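Local coordinates for protein 4-hydroxybenzoyl-CoA thioesterase (Pseudomonas sp. CBS3, PDB 1LO7) that hydrolyses 4-hydroxybenzoyl-CoA to 4-hydroxybenzoate and coenzyme A, the last step in turning 4-chlorobenzoate into 4-hydroxybenzoate, at residues C42-W47 / R117-N122; A33-Y38 / A113-V118; T82-K85 / S91-Q94. All coordinates share one frame; numbering follows the deposited sequence. Where two conformers were deposited one is given.

Contact 1: C42-W47 / R117-N122; sequences CGLPPW and RVFAMN. With 4CO (4-hydroxyphenacyl coenzyme A), chain B.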
# COMPACT_ATOMS: atom_id res chain seq x y z
N CYS A 42 7.74 -23.11 9.44
CA CYS A 42 7.98 -23.91 10.63
C CYS A 42 6.90 -24.99 10.83
O CYS A 42 7.02 -25.84 11.71
CB CYS A 42 8.16 -23.06 11.90
SG CYS A 42 9.80 -22.30 11.92
N GLY A 43 5.85 -24.94 10.02
CA GLY A 43 4.79 -25.97 10.14
C GLY A 43 3.48 -25.55 10.77
O GLY A 43 2.59 -26.39 10.93
N LEU A 44 3.30 -24.29 11.14
CA LEU A 44 2.01 -23.94 11.71
C LEU A 44 1.03 -23.85 10.56
O LEU A 44 1.36 -23.55 9.39
CB LEU A 44 2.07 -22.54 12.37
CG LEU A 44 2.72 -22.48 13.75
CD1 LEU A 44 4.25 -22.61 13.69
CD2 LEU A 44 2.36 -21.16 14.43
N PRO A 45 -0.22 -24.06 10.87
CA PRO A 45 -1.22 -23.94 9.82
C PRO A 45 -1.49 -22.46 9.54
O PRO A 45 -1.14 -21.60 10.33
CB PRO A 45 -2.48 -24.57 10.46
CG PRO A 45 -2.08 -25.22 11.78
CD PRO A 45 -0.79 -24.52 12.16
N PRO A 46 -2.15 -22.15 8.44
CA PRO A 46 -2.49 -20.77 8.14
C PRO A 46 -3.49 -20.26 9.16
O PRO A 46 -4.29 -21.04 9.71
CB PRO A 46 -3.18 -20.79 6.76
CG PRO A 46 -3.15 -22.24 6.29
CD PRO A 46 -2.41 -23.08 7.32
N TRP A 47 -3.47 -18.95 9.40
CA TRP A 47 -4.39 -18.41 10.39
C TRP A 47 -5.87 -18.76 10.09
O TRP A 47 -6.68 -18.94 10.99
CB TRP A 47 -4.23 -16.90 10.57
CG TRP A 47 -2.80 -16.46 10.76
CD1 TRP A 47 -2.23 -15.40 10.14
CD2 TRP A 47 -1.79 -17.06 11.59
NE1 TRP A 47 -0.93 -15.26 10.53
CE2 TRP A 47 -0.62 -16.25 11.44
CE3 TRP A 47 -1.77 -18.17 12.48
CZ2 TRP A 47 0.56 -16.51 12.12
CZ3 TRP A 47 -0.58 -18.42 13.16
CH2 TRP A 47 0.56 -17.59 12.98
N ARG A 117 5.72 -9.56 19.09
CA ARG A 117 4.36 -9.91 18.73
C ARG A 117 3.78 -10.88 19.75
O ARG A 117 4.47 -11.36 20.69
CB ARG A 117 4.41 -10.62 17.37
CG ARG A 117 4.69 -9.68 16.17
CD ARG A 117 4.98 -10.50 14.92
NE ARG A 117 5.38 -9.72 13.74
CZ ARG A 117 4.54 -9.35 12.77
NH1 ARG A 117 3.21 -9.61 12.81
NH2 ARG A 117 5.06 -8.69 11.73
N VAL A 118 2.50 -11.19 19.55
CA VAL A 118 1.82 -12.13 20.43
C VAL A 118 0.85 -12.90 19.61
O VAL A 118 0.39 -12.41 18.58
CB VAL A 118 0.99 -11.43 21.46
CG1 VAL A 118 1.86 -10.58 22.37
CG2 VAL A 118 -0.14 -10.61 20.83
N PHE A 119 0.55 -14.12 20.07
CA PHE A 119 -0.48 -14.95 19.43
C PHE A 119 -1.76 -14.40 20.00
O PHE A 119 -1.80 -14.09 21.17
CB PHE A 119 -0.36 -16.44 19.73
CG PHE A 119 0.70 -17.06 18.85
CD1 PHE A 119 0.39 -17.55 17.59
CD2 PHE A 119 2.02 -17.11 19.28
CE1 PHE A 119 1.36 -18.14 16.79
CE2 PHE A 119 3.02 -17.69 18.49
CZ PHE A 119 2.68 -18.19 17.23
N ALA A 120 -2.79 -14.22 19.19
CA ALA A 120 -3.96 -13.64 19.78
C ALA A 120 -5.24 -14.23 19.24
O ALA A 120 -5.25 -14.93 18.24
CB ALA A 120 -4.00 -12.13 19.50
N MET A 121 -6.31 -13.85 19.93
CA MET A 121 -7.64 -14.26 19.57
C MET A 121 -8.49 -13.04 19.52
O MET A 121 -8.13 -12.04 20.12
CB MET A 121 -8.12 -15.34 20.51
CG MET A 121 -7.27 -16.54 20.14
SD MET A 121 -7.84 -17.97 20.98
CE MET A 121 -8.51 -17.05 22.39
N ASN A 122 -9.58 -13.11 18.79
CA ASN A 122 -10.54 -12.01 18.71
C ASN A 122 -11.76 -12.46 19.51
O ASN A 122 -12.44 -13.38 19.10
CB ASN A 122 -11.00 -11.60 17.29
CG ASN A 122 -10.07 -10.54 16.74
OD1 ASN A 122 -9.54 -9.70 17.48
ND2 ASN A 122 -9.87 -10.60 15.43
N1A 4CO B . 6.63 -3.70 24.52
C2A 4CO B . 6.95 -4.98 24.88
N3A 4CO B . 6.12 -5.96 25.15
C4A 4CO B . 4.83 -5.59 25.03
C5A 4CO B . 4.36 -4.33 24.69
C6A 4CO B . 5.32 -3.34 24.41
N6A 4CO B . 5.00 -2.11 24.06
N7A 4CO B . 2.97 -4.30 24.67
C8A 4CO B . 2.61 -5.54 25.02
N9A 4CO B . 3.69 -6.35 25.27
C1D 4CO B . 3.70 -7.73 25.76
C2D 4CO B . 3.28 -7.81 27.22
O2D 4CO B . 4.34 -7.46 28.10
C3D 4CO B . 2.98 -9.30 27.31
O3D 4CO B . 4.16 -10.04 27.17
P3D 4CO B . 4.54 -11.21 28.16
O7A 4CO B . 5.15 -10.59 29.32
O8A 4CO B . 3.33 -11.97 28.52
O9A 4CO B . 5.54 -12.13 27.42
C4D 4CO B . 2.22 -9.47 25.99
O4D 4CO B . 2.67 -8.38 25.12
C5D 4CO B . 0.73 -9.54 26.06
O5D 4CO B . 0.24 -8.25 26.44
P1A 4CO B . -0.83 -8.17 27.61
O1A 4CO B . -0.91 -6.72 27.87
O2A 4CO B . -0.44 -8.93 28.77
O3A 4CO B . -2.15 -8.75 27.13
P2A 4CO B . -3.41 -8.07 26.41
O4A 4CO B . -4.30 -9.18 26.00
O5A 4CO B . -4.10 -7.23 27.39
O6A 4CO B . -2.99 -6.99 25.24
CBP 4CO B . -3.00 -6.74 22.92
CCP 4CO B . -2.38 -7.51 24.09
CDP 4CO B . -4.53 -6.90 22.89
CEP 4CO B . -2.35 -7.18 21.61
CAP 4CO B . -2.89 -5.22 23.13
OAP 4CO B . -1.52 -4.85 23.30
C9P 4CO B . -3.23 -4.47 21.84
O9P 4CO B . -4.35 -4.50 21.39
N8P 4CO B . -2.14 -3.81 21.15
C7P 4CO B . -2.53 -3.33 19.82
C6P 4CO B . -2.26 -4.37 18.72
C5P 4CO B . -2.34 -3.68 17.36
O5P 4CO B . -3.33 -3.07 16.99
N4P 4CO B . -1.14 -3.86 16.57
C3P 4CO B . -1.11 -3.13 15.31
C2P 4CO B . -1.99 -3.77 14.27
S1P 4CO B . -2.04 -5.56 14.34
O1B 4CO B . -0.90 -5.91 11.30
C1B 4CO B . -1.62 -6.64 11.95
C2B 4CO B . -1.35 -8.08 11.99
C3B 4CO B . -2.22 -8.92 12.74
C4B 4CO B . -1.99 -10.29 12.77
C5B 4CO B . -0.91 -10.84 12.04
O2B 4CO B . -0.70 -12.23 12.01
C6B 4CO B . -0.04 -9.98 11.32
C7B 4CO B . -0.26 -8.59 11.29
CB 4CO B . -2.76 -6.09 12.73
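Leu44 and Trp47 make a small, buried apolar contact with Phe119. Leu44 comes from the loop after helix 25-41, Trp47 is the first residue of helix 47-54, and Phe119 lies on strand 107-123. The backbones stay well apart, with the nearest CA atoms, those of Trp47 and Phe119, 10.4 Å from each other. Side chains bridge the gap. Phe119 CE1 is the meeting point: it lies 3.9 Å from Trp47 CH2 and 4.0 Å from Leu44 CD2. Leu44 and Phe119 reach for each other from opposite directions. Trp47 crosses Phe119 at about a right angle, and CH2, on the six-membered ring, makes the nearest touch. In Trp47, CG is anti to the carbonyl carbon (chi1 -49°), which swings the six-membered ring toward the strand.

The loop is shaped at both ends. Gly43 closes the preceding helix in a Schellman motif, and Pro46 sits at the N-cap of the next helix. In this hot dog fold the antiparallel sheet wraps around helix 25-41, and Phe119 lies on the helix side of the sheet, where its ring meets Phe39 edge-to-face. Phe13 of the second subunit meets the Trp47 ring edge-to-face.

Trp47 is a substrate-binding residue. Its NE1 is 3.4 Å from the phenol oxygen O2B of 4-hydroxyphenacyl coenzyme A. With an alanine here the indole would be gone, which is likely to open a gap beside Phe119 CE1 and take away the wall next to that phenol oxygen. Arg117 NH1 meets the same aromatic group at the edge of the guanidinium, 3.6 Å from the ligand's C6B. Val118 touches another part of the ligand: its CG1 is 3.6 Å from the ribose oxygen O4D.

Contact 2: A33-Y38 / A113-V118; sequences AASRNY and ADEIRV. With 4CO (4-hydroxyphenacyl coenzyme A), chain B.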
# COMPACT_ATOMS: atom_id res chain seq x y z
N ALA A 33 5.30 -10.10 5.98
CA ALA A 33 5.21 -11.32 5.19
C ALA A 33 6.28 -12.30 5.68
O ALA A 33 6.07 -13.52 5.78
CB ALA A 33 5.44 -11.00 3.70
N ALA A 34 7.47 -11.76 6.00
CA ALA A 34 8.54 -12.67 6.46
C ALA A 34 8.16 -13.28 7.82
O ALA A 34 8.49 -14.41 8.13
CB ALA A 34 9.86 -11.92 6.59
N SER A 35 7.47 -12.52 8.67
CA SER A 35 7.05 -13.03 9.99
C SER A 35 6.13 -14.26 9.86
O SER A 35 6.25 -15.28 10.55
CB SER A 35 6.29 -11.92 10.73
OG SER A 35 5.62 -12.42 11.90
N ARG A 36 5.16 -14.12 8.95
CA ARG A 36 4.19 -15.17 8.74
C ARG A 36 4.83 -16.34 8.02
O ARG A 36 4.51 -17.50 8.30
CB ARG A 36 3.00 -14.66 7.94
CG ARG A 36 1.76 -15.53 8.15
CD ARG A 36 0.55 -14.96 7.40
NE ARG A 36 0.76 -14.98 5.93
CZ ARG A 36 0.55 -16.06 5.15
NH1 ARG A 36 0.11 -17.21 5.62
NH2 ARG A 36 0.80 -15.95 3.85
N ASN A 37 5.71 -16.01 7.06
CA ASN A 37 6.42 -17.03 6.30
C ASN A 37 7.22 -17.94 7.25
O ASN A 37 7.36 -19.17 7.04
CB ASN A 37 7.37 -16.35 5.27
CG ASN A 37 8.16 -17.42 4.47
OD1 ASN A 37 7.58 -18.10 3.58
ND2 ASN A 37 9.44 -17.59 4.79
N TYR A 38 7.78 -17.30 8.30
CA TYR A 38 8.56 -18.06 9.29
C TYR A 38 7.67 -19.11 9.91
O TYR A 38 8.01 -20.28 9.95
CB TYR A 38 9.03 -17.09 10.39
CG TYR A 38 9.68 -17.78 11.56
CD1 TYR A 38 11.04 -18.10 11.54
CD2 TYR A 38 8.92 -18.09 12.69
CE1 TYR A 38 11.65 -18.73 12.64
CE2 TYR A 38 9.51 -18.72 13.80
CZ TYR A 38 10.86 -19.04 13.76
OH TYR A 38 11.40 -19.66 14.86
N ALA A 113 15.02 -5.28 12.02
CA ALA A 113 13.97 -4.92 12.93
C ALA A 113 13.74 -6.05 13.94
O ALA A 113 13.83 -7.23 13.58
CB ALA A 113 12.64 -4.65 12.21
N ASP A 114 13.49 -5.66 15.20
CA ASP A 114 13.15 -6.60 16.24
C ASP A 114 11.69 -6.28 16.51
O ASP A 114 11.35 -5.18 17.01
CB ASP A 114 13.93 -6.40 17.53
CG ASP A 114 15.29 -7.02 17.39
OD1 ASP A 114 15.57 -7.80 16.52
OD2 ASP A 114 16.13 -6.64 18.30
N GLU A 115 10.82 -7.23 16.17
CA GLU A 115 9.38 -7.08 16.38
C GLU A 115 8.94 -7.87 17.59
O GLU A 115 9.38 -9.00 17.77
CB GLU A 115 8.57 -7.63 15.15
CG GLU A 115 8.84 -6.86 13.84
CD GLU A 115 8.00 -7.42 12.72
OE1 GLU A 115 7.74 -8.59 12.61
OE2 GLU A 115 7.62 -6.51 11.85
N ILE A 116 8.06 -7.28 18.37
CA ILE A 116 7.52 -7.98 19.52
C ILE A 116 6.08 -8.27 19.15
O ILE A 116 5.30 -7.36 18.89
CB ILE A 116 7.62 -7.24 20.84
CG1 ILE A 116 9.12 -6.89 21.11
CG2 ILE A 116 7.02 -8.15 21.92
CD1 ILE A 116 9.40 -6.37 22.52
N ARG A 117 5.72 -9.56 19.09
CA ARG A 117 4.36 -9.91 18.73
C ARG A 117 3.78 -10.88 19.75
O ARG A 117 4.47 -11.36 20.69
CB ARG A 117 4.41 -10.62 17.37
CG ARG A 117 4.69 -9.68 16.17
CD ARG A 117 4.98 -10.50 14.92
NE ARG A 117 5.38 -9.72 13.74
CZ ARG A 117 4.54 -9.35 12.77
NH1 ARG A 117 3.21 -9.61 12.81
NH2 ARG A 117 5.06 -8.69 11.73
N VAL A 118 2.50 -11.19 19.55
CA VAL A 118 1.82 -12.13 20.43
C VAL A 118 0.85 -12.90 19.61
O VAL A 118 0.39 -12.41 18.58
CB VAL A 118 0.99 -11.43 21.46
CG1 VAL A 118 1.86 -10.58 22.37
CG2 VAL A 118 -0.14 -10.61 20.83
N1A 4CO B . 6.63 -3.70 24.52
C2A 4CO B . 6.95 -4.98 24.88
N3A 4CO B . 6.12 -5.96 25.15
C4A 4CO B . 4.83 -5.59 25.03
C5A 4CO B . 4.36 -4.33 24.69
C6A 4CO B . 5.32 -3.34 24.41
N6A 4CO B . 5.00 -2.11 24.06
N7A 4CO B . 2.97 -4.30 24.67
C8A 4CO B . 2.61 -5.54 25.02
N9A 4CO B . 3.69 -6.35 25.27
C1D 4CO B . 3.70 -7.73 25.76
C2D 4CO B . 3.28 -7.81 27.22
O2D 4CO B . 4.34 -7.46 28.10
C3D 4CO B . 2.98 -9.30 27.31
O3D 4CO B . 4.16 -10.04 27.17
P3D 4CO B . 4.54 -11.21 28.16
O7A 4CO B . 5.15 -10.59 29.32
O8A 4CO B . 3.33 -11.97 28.52
O9A 4CO B . 5.54 -12.13 27.42
C4D 4CO B . 2.22 -9.47 25.99
O4D 4CO B . 2.67 -8.38 25.12
C5D 4CO B . 0.73 -9.54 26.06
O5D 4CO B . 0.24 -8.25 26.44
P1A 4CO B . -0.83 -8.17 27.61
O1A 4CO B . -0.91 -6.72 27.87
O2A 4CO B . -0.44 -8.93 28.77
O3A 4CO B . -2.15 -8.75 27.13
P2A 4CO B . -3.41 -8.07 26.41
O4A 4CO B . -4.30 -9.18 26.00
O5A 4CO B . -4.10 -7.23 27.39
O6A 4CO B . -2.99 -6.99 25.24
CBP 4CO B . -3.00 -6.74 22.92
CCP 4CO B . -2.38 -7.51 24.09
CDP 4CO B . -4.53 -6.90 22.89
CEP 4CO B . -2.35 -7.18 21.61
CAP 4CO B . -2.89 -5.22 23.13
OAP 4CO B . -1.52 -4.85 23.30
C9P 4CO B . -3.23 -4.47 21.84
O9P 4CO B . -4.35 -4.50 21.39
N8P 4CO B . -2.14 -3.81 21.15
C7P 4CO B . -2.53 -3.33 19.82
C6P 4CO B . -2.26 -4.37 18.72
C5P 4CO B . -2.34 -3.68 17.36
O5P 4CO B . -3.33 -3.07 16.99
N4P 4CO B . -1.14 -3.86 16.57
C3P 4CO B . -1.11 -3.13 15.31
C2P 4CO B . -1.99 -3.77 14.27
S1P 4CO B . -2.04 -5.56 14.34
O1B 4CO B . -0.90 -5.91 11.30
C1B 4CO B . -1.62 -6.64 11.95
C2B 4CO B . -1.35 -8.08 11.99
C3B 4CO B . -2.22 -8.92 12.74
C4B 4CO B . -1.99 -10.29 12.77
C5B 4CO B . -0.91 -10.84 12.04
O2B 4CO B . -0.70 -12.23 12.01
C6B 4CO B . -0.04 -9.98 11.32
C7B 4CO B . -0.26 -8.59 11.29
CB 4CO B . -2.76 -6.09 12.73
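Helix 33-38 packs against strand 113-118 with its backbone well clear of the sheet: the nearest CA atoms, of Ser35 and Glu115, are 9.0 Å apart. This is the core arrangement of the hot dog fold, in which the long helix 25-41 lies in the curl of the antiparallel sheet. Ser35 carries the helix side of the contact, and Arg117 and Glu115 carry the strand side.

Ser35 covers one face of the Arg117 guanidinium. Its OG sits 3.2 Å above the plane, off toward the rim. The OG of Ser35 is 3.3 Å from Arg117 NE, but the angle is too poor for a hydrogen bond. The polar partner of Ser35 OG is instead the side-chain amide of Gln94. Ser35 CB lies over the same face, nearer NH2, at 3.6 Å from Arg117 NH2.

Within the strand, Arg117 grips Glu115 side-on in a salt bridge. NH2 and NE of Arg117 both bond to OE1 of Glu115, at 2.8 Å and 2.9 Å. The oxygen lies in the guanidinium plane. Both nitrogens reach it from one face of the carboxylate and well out of the carboxylate plane. The Arg117 chain runs extended from CG to NE, which carries the guanidinium from the sheet to the helix.

Outside the two segments, Asp32 forms a second salt bridge with Arg117 NH2, and Thr59 O accepts from NH1. Together with Glu115 they hold the rotation of the guanidinium. His96 is a further partner of Glu115 OE1. Ile116, the residue between Glu115 and Arg117, belongs to the coenzyme pocket, and its CD1 is 3.7 Å from the adenine carbon C2A of the ligand.

Contact 3: T82-K85 / S91-Q94; sequences TCIK and SFVQ. With 4CO (4-hydroxyphenacyl coenzyme A), chain B.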
# COMPACT_ATOMS: atom_id res chain seq x y z
N THR A 82 14.83 -14.34 9.17
CA THR A 82 13.96 -14.21 10.32
C THR A 82 14.13 -15.35 11.33
O THR A 82 14.22 -16.52 10.97
CB THR A 82 12.48 -14.23 9.82
OG1 THR A 82 12.27 -13.16 8.91
CG2 THR A 82 11.48 -14.12 10.97
N CYS A 83 14.18 -14.97 12.61
CA CYS A 83 14.27 -15.95 13.68
C CYS A 83 13.56 -15.41 14.91
O CYS A 83 13.21 -14.24 15.00
CB CYS A 83 15.72 -16.32 14.04
SG CYS A 83 16.58 -14.97 14.88
N ILE A 84 13.33 -16.30 15.85
CA ILE A 84 12.73 -15.91 17.08
C ILE A 84 13.93 -15.74 18.02
O ILE A 84 14.69 -16.68 18.24
CB ILE A 84 11.81 -16.97 17.64
CG1 ILE A 84 10.68 -17.22 16.64
CG2 ILE A 84 11.29 -16.51 19.02
CD1 ILE A 84 9.63 -16.12 16.72
N LYS A 85 14.10 -14.54 18.53
CA LYS A 85 15.17 -14.15 19.40
C LYS A 85 14.88 -14.58 20.84
O LYS A 85 15.77 -15.00 21.57
CB LYS A 85 15.29 -12.61 19.29
CG LYS A 85 16.50 -11.93 19.94
CD LYS A 85 16.26 -10.45 20.29
CE LYS A 85 17.52 -9.68 20.69
NZ LYS A 85 17.53 -9.26 22.11
N SER A 91 4.35 -13.03 24.87
CA SER A 91 4.98 -12.40 23.71
C SER A 91 6.22 -13.09 23.26
O SER A 91 6.76 -13.93 23.95
CB SER A 91 5.34 -10.95 24.05
OG SER A 91 6.30 -10.87 25.13
N PHE A 92 6.72 -12.68 22.09
CA PHE A 92 7.96 -13.23 21.58
C PHE A 92 8.63 -12.12 20.75
O PHE A 92 7.95 -11.22 20.23
CB PHE A 92 7.73 -14.54 20.80
CG PHE A 92 6.82 -14.37 19.59
CD1 PHE A 92 5.45 -14.62 19.67
CD2 PHE A 92 7.33 -13.93 18.35
CE1 PHE A 92 4.60 -14.45 18.57
CE2 PHE A 92 6.49 -13.76 17.24
CZ PHE A 92 5.12 -14.03 17.34
N VAL A 93 9.93 -12.21 20.66
CA VAL A 93 10.69 -11.23 19.92
C VAL A 93 11.11 -11.92 18.65
O VAL A 93 11.76 -12.96 18.70
CB VAL A 93 11.94 -10.77 20.71
CG1 VAL A 93 12.75 -9.78 19.85
CG2 VAL A 93 11.61 -10.13 22.08
N GLN A 94 10.68 -11.33 17.53
CA GLN A 94 11.01 -11.87 16.22
C GLN A 94 11.97 -10.88 15.53
O GLN A 94 11.65 -9.71 15.31
CB GLN A 94 9.73 -12.09 15.36
CG GLN A 94 9.95 -13.02 14.16
CD GLN A 94 8.62 -13.44 13.54
OE1 GLN A 94 8.47 -14.56 13.01
NE2 GLN A 94 7.63 -12.57 13.61
N1A 4CO B . 6.63 -3.70 24.52
C2A 4CO B . 6.95 -4.98 24.88
N3A 4CO B . 6.12 -5.96 25.15
C4A 4CO B . 4.83 -5.59 25.03
C5A 4CO B . 4.36 -4.33 24.69
C6A 4CO B . 5.32 -3.34 24.41
N6A 4CO B . 5.00 -2.11 24.06
N7A 4CO B . 2.97 -4.30 24.67
C8A 4CO B . 2.61 -5.54 25.02
N9A 4CO B . 3.69 -6.35 25.27
C1D 4CO B . 3.70 -7.73 25.76
C2D 4CO B . 3.28 -7.81 27.22
O2D 4CO B . 4.34 -7.46 28.10
C3D 4CO B . 2.98 -9.30 27.31
O3D 4CO B . 4.16 -10.04 27.17
P3D 4CO B . 4.54 -11.21 28.16
O7A 4CO B . 5.15 -10.59 29.32
O8A 4CO B . 3.33 -11.97 28.52
O9A 4CO B . 5.54 -12.13 27.42
C4D 4CO B . 2.22 -9.47 25.99
O4D 4CO B . 2.67 -8.38 25.12
C5D 4CO B . 0.73 -9.54 26.06
O5D 4CO B . 0.24 -8.25 26.44
P1A 4CO B . -0.83 -8.17 27.61
O1A 4CO B . -0.91 -6.72 27.87
O2A 4CO B . -0.44 -8.93 28.77
O3A 4CO B . -2.15 -8.75 27.13
P2A 4CO B . -3.41 -8.07 26.41
O4A 4CO B . -4.30 -9.18 26.00
O5A 4CO B . -4.10 -7.23 27.39
O6A 4CO B . -2.99 -6.99 25.24
CBP 4CO B . -3.00 -6.74 22.92
CCP 4CO B . -2.38 -7.51 24.09
CDP 4CO B . -4.53 -6.90 22.89
CEP 4CO B . -2.35 -7.18 21.61
CAP 4CO B . -2.89 -5.22 23.13
OAP 4CO B . -1.52 -4.85 23.30
C9P 4CO B . -3.23 -4.47 21.84
O9P 4CO B . -4.35 -4.50 21.39
N8P 4CO B . -2.14 -3.81 21.15
C7P 4CO B . -2.53 -3.33 19.82
C6P 4CO B . -2.26 -4.37 18.72
C5P 4CO B . -2.34 -3.68 17.36
O5P 4CO B . -3.33 -3.07 16.99
N4P 4CO B . -1.14 -3.86 16.57
C3P 4CO B . -1.11 -3.13 15.31
C2P 4CO B . -1.99 -3.77 14.27
S1P 4CO B . -2.04 -5.56 14.34
O1B 4CO B . -0.90 -5.91 11.30
C1B 4CO B . -1.62 -6.64 11.95
C2B 4CO B . -1.35 -8.08 11.99
C3B 4CO B . -2.22 -8.92 12.74
C4B 4CO B . -1.99 -10.29 12.77
C5B 4CO B . -0.91 -10.84 12.04
O2B 4CO B . -0.70 -12.23 12.01
C6B 4CO B . -0.04 -9.98 11.32
C7B 4CO B . -0.26 -8.59 11.29
CB 4CO B . -2.76 -6.09 12.73
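Strands 82-85 and 91-94 touch as neighbours in the antiparallel hairpin made by strands 77-87 and 91-101, with their directions at 137°. The backbone contacts come first. Ile84 and Gln94 form a non-hydrogen-bonded pair with CA atoms 4.5 Å apart. Next to it, Lys85 N donates to Val93 O at 2.8 Å. A CA-H...O contact joins Gln94 CA to Cys83 O at 3.5 Å, and Ile84 CA makes a similar one to Val93 O.

The side-chain contacts are apolar. Ile84 CD1 lies 3.6 Å from Phe92 CD2, the two side chains meeting at a slant on the face of the sheet that packs against Tyr38 and Phe39 of helix 25-41. Thr82 CG2 packs on Gln94 CG at 3.7 Å, while Thr82 OG1 bonds to His96. Lys85 and Val93 run side by side and point the same way; Lys85 CD is 3.6 Å from Val93 CG1.

Polar contacts to the ligand gather at Ser91. Its backbone N donates to O9A of the coenzyme's 3'-phosphate at 3.0 Å. Its OG lies between the backbone N and the carbonyl carbon (chi1 61°), which sets it 2.7 Å from the same O9A. Pairing with strand 82-85 thus probably steadies the backbone that brings Ser91 N and OG to the phosphate.

In the fold
After strand 4-10, helix 25-41 supplies residues 33-38 of contact 2. The loop after it supplies residues 42-47 of contact 1. After helix 47-54 and strand 56-68 comes the hairpin of contact 3, which closes a short turn between 82-85 and 91-94. Strand 107-123 follows and closes both long loops, at 113-118 and then at 117-122. These two loops cross, and the two contacts share Arg117 and Val118. Contact 3 is nested inside both. Strand 91-101 lies next to strand 107-123 in the sheet. Together the contacts tie the central helix and its following loop to one sheet, and all three touch the bound coenzyme A compound.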